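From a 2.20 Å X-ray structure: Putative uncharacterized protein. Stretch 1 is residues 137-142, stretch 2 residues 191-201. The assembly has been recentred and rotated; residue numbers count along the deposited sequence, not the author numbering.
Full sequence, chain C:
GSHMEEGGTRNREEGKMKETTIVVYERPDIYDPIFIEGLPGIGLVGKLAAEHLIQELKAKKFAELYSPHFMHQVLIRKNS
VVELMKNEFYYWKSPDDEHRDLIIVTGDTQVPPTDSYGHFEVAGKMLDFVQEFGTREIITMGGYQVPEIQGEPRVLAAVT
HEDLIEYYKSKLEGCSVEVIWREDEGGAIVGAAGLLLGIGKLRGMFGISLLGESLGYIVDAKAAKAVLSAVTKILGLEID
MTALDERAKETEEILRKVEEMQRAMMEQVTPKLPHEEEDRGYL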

# COMPACT_ATOMS: atom_id res chain seq x y z
N GLU C 137 -14.05 -29.12 -4.80
CA GLU C 137 -15.36 -28.51 -4.80
C GLU C 137 -15.46 -27.56 -3.61
O GLU C 137 -15.04 -27.91 -2.50
CB GLU C 137 -16.46 -29.58 -4.68
CG GLU C 137 -17.87 -28.99 -4.98
CD GLU C 137 -19.01 -30.07 -5.01
OE1 GLU C 137 -18.69 -31.26 -5.10
OE2 GLU C 137 -20.21 -29.70 -4.90
N ILE C 138 -16.02 -26.37 -3.85
CA ILE C 138 -16.01 -25.29 -2.87
C ILE C 138 -17.39 -24.73 -2.70
O ILE C 138 -18.05 -24.49 -3.68
CB ILE C 138 -15.10 -24.15 -3.37
CG1 ILE C 138 -13.67 -24.63 -3.55
CG2 ILE C 138 -15.07 -22.98 -2.41
CD1 ILE C 138 -12.80 -23.75 -4.56
N ILE C 139 -17.82 -24.45 -1.47
CA ILE C 139 -19.06 -23.75 -1.28
C ILE C 139 -18.75 -22.53 -0.43
O ILE C 139 -18.18 -22.67 0.64
CB ILE C 139 -20.09 -24.66 -0.52
CG1 ILE C 139 -20.42 -25.92 -1.36
CG2 ILE C 139 -21.34 -23.87 -0.24
CD1 ILE C 139 -21.45 -26.86 -0.62
N THR C 140 -19.06 -21.32 -0.89
CA THR C 140 -18.82 -20.14 -0.03
C THR C 140 -20.14 -19.57 0.47
O THR C 140 -21.13 -19.59 -0.22
CB THR C 140 -17.99 -19.05 -0.76
OG1 THR C 140 -18.73 -18.62 -1.87
CG2 THR C 140 -16.65 -19.63 -1.32
N MET C 141 -20.13 -19.06 1.68
CA MET C 141 -21.29 -18.57 2.32
C MET C 141 -20.99 -17.15 2.70
O MET C 141 -19.89 -16.85 3.17
CB MET C 141 -21.55 -19.39 3.59
CG MET C 141 -21.65 -20.94 3.29
SD MET C 141 -22.19 -21.79 4.77
CE MET C 141 -20.93 -21.33 5.93
N GLY C 142 -21.98 -16.28 2.55
CA GLY C 142 -21.87 -14.92 3.05
C GLY C 142 -23.18 -14.13 2.86
O GLY C 142 -24.25 -14.70 2.68
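Stretch 2, residues 191-201: GAAGLLLGIGK

Stretch 2 opens with Gly 191 at the N-cap and then winds into a helix from Ala 192 onward, lying along the extended strand of residues 137-142. The two run nearly antiparallel: their N-to-C directions differ by 163° (signed crossing angle -163°), and their axes approach to 7.9 Å. The backbones come nearer at the start of the helix than further along it. The CA atoms of Thr 140 and Ala 193 are 5.1 Å apart, whereas those of Ile 138 and Leu 197 are separated by 6.9 Å.

The alternation of the strand decides which residues meet the helix. Ile 138 and Thr 140 direct their CA-to-CB bonds toward it; Glu 137, Ile 139 and Met 141 point away.

One hydrogen bond joins the stretches. Thr 140, with chi1 in the p well, donates from OG1 to the carbonyl O of Ala 193 at 2.9 Å. Within stretch 2, Leu 197 N is paired with Gly 194 O in a weak bond rather than with Ala 193 O, so the threonine hydroxyl supplies a donor to this carbonyl. Threonine suits the site because it combines that polar group with a methyl: Thr 140 CG2 lies 4.3 Å from Leu 196 CB, and Thr 140 OG1 is also 3.8 Å from Leu 197 CD1. The small side chain of Ala 193 is compatible with the close backbone approach, its CB standing 4.0 Å from Thr 140 OG1.

Apolar packing centres on Ile 138. Its CG2 methyl touches Leu 197 CD2 at 3.7 Å and lies 4.4 Å from Leu 196 CB. Leu 196 points toward the strand, but Leu 197 leaves its backbone sideways and brings its end nearer, so its branched tip can reach the isoleucine. The other arm of Ile 138 ends at CD1, which lies 3.6 Å from Leu 196 O and 4.4 Å from Gly 200 CA. These are van der Waals contacts.

The glycines play different parts. At Gly 200 a CB would point toward the strand and fall 2.9 Å from Ile 138 CD1, a clash, so the absence of a side chain lets the isoleucine methyl settle against the helix backbone. Gly 191 makes no contact with the strand; its positive phi of 84° favours glycine, and its carbonyl O accepts helix-starting bonds from Gly 194 N at 2.9 Å and Leu 195 N at 2.8 Å. Together the two stretches bury 297 Å², a compact interface built chiefly on two strand residues.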

# COMPACT_ATOMS: atom_id res chain seq x y z
N GLY C 191 -13.91 -10.30 -1.72
CA GLY C 191 -13.19 -11.07 -0.69
C GLY C 191 -13.26 -12.59 -0.90
O GLY C 191 -13.53 -13.03 -1.97
N ALA C 192 -13.04 -13.36 0.16
CA ALA C 192 -12.89 -14.82 0.05
C ALA C 192 -14.11 -15.53 -0.51
O ALA C 192 -13.97 -16.43 -1.34
CB ALA C 192 -12.47 -15.42 1.38
N ALA C 193 -15.31 -15.07 -0.17
CA ALA C 193 -16.51 -15.67 -0.79
C ALA C 193 -16.46 -15.66 -2.30
O ALA C 193 -17.06 -16.53 -3.00
CB ALA C 193 -17.77 -15.02 -0.29
N GLY C 194 -15.74 -14.69 -2.85
CA GLY C 194 -15.55 -14.62 -4.28
C GLY C 194 -14.23 -15.19 -4.75
O GLY C 194 -14.22 -15.99 -5.67
N LEU C 195 -13.11 -14.74 -4.17
CA LEU C 195 -11.79 -15.16 -4.69
C LEU C 195 -11.55 -16.67 -4.63
O LEU C 195 -10.93 -17.23 -5.55
CB LEU C 195 -10.65 -14.48 -3.91
CG LEU C 195 -10.45 -12.97 -4.10
CD1 LEU C 195 -9.09 -12.57 -3.61
CD2 LEU C 195 -10.69 -12.58 -5.60
N LEU C 196 -12.05 -17.34 -3.57
CA LEU C 196 -11.87 -18.83 -3.52
C LEU C 196 -12.41 -19.48 -4.75
O LEU C 196 -11.78 -20.39 -5.30
CB LEU C 196 -12.47 -19.45 -2.26
CG LEU C 196 -11.73 -18.99 -1.00
CD1 LEU C 196 -12.46 -19.46 0.29
CD2 LEU C 196 -10.30 -19.47 -1.01
N LEU C 197 -13.56 -19.01 -5.21
CA LEU C 197 -14.16 -19.62 -6.41
C LEU C 197 -13.43 -19.15 -7.66
O LEU C 197 -13.11 -19.96 -8.57
CB LEU C 197 -15.65 -19.26 -6.53
CG LEU C 197 -16.51 -19.80 -5.37
CD1 LEU C 197 -17.90 -19.25 -5.50
CD2 LEU C 197 -16.55 -21.36 -5.36
N GLY C 198 -13.13 -17.84 -7.71
CA GLY C 198 -12.47 -17.28 -8.94
C GLY C 198 -11.11 -17.87 -9.18
O GLY C 198 -10.77 -18.27 -10.28
N ILE C 199 -10.31 -17.94 -8.11
CA ILE C 199 -8.99 -18.55 -8.21
C ILE C 199 -9.13 -20.04 -8.33
O ILE C 199 -8.40 -20.68 -9.11
CB ILE C 199 -8.10 -18.18 -7.00
CG1 ILE C 199 -7.95 -16.64 -6.88
CG2 ILE C 199 -6.71 -18.85 -7.16
CD1 ILE C 199 -7.43 -16.18 -5.52
N GLY C 200 -10.06 -20.61 -7.58
CA GLY C 200 -10.24 -22.07 -7.67
C GLY C 200 -10.51 -22.51 -9.09
O GLY C 200 -9.94 -23.50 -9.58
N LYS C 201 -11.35 -21.75 -9.77
CA LYS C 201 -11.70 -22.04 -11.17
C LYS C 201 -10.50 -22.07 -12.13
O LYS C 201 -10.43 -22.87 -13.07
CB LYS C 201 -12.70 -20.96 -11.58
CG LYS C 201 -13.19 -21.06 -12.98
CD LYS C 201 -14.04 -19.84 -13.22
CE LYS C 201 -14.74 -19.89 -14.53
NZ LYS C 201 -15.99 -19.13 -14.25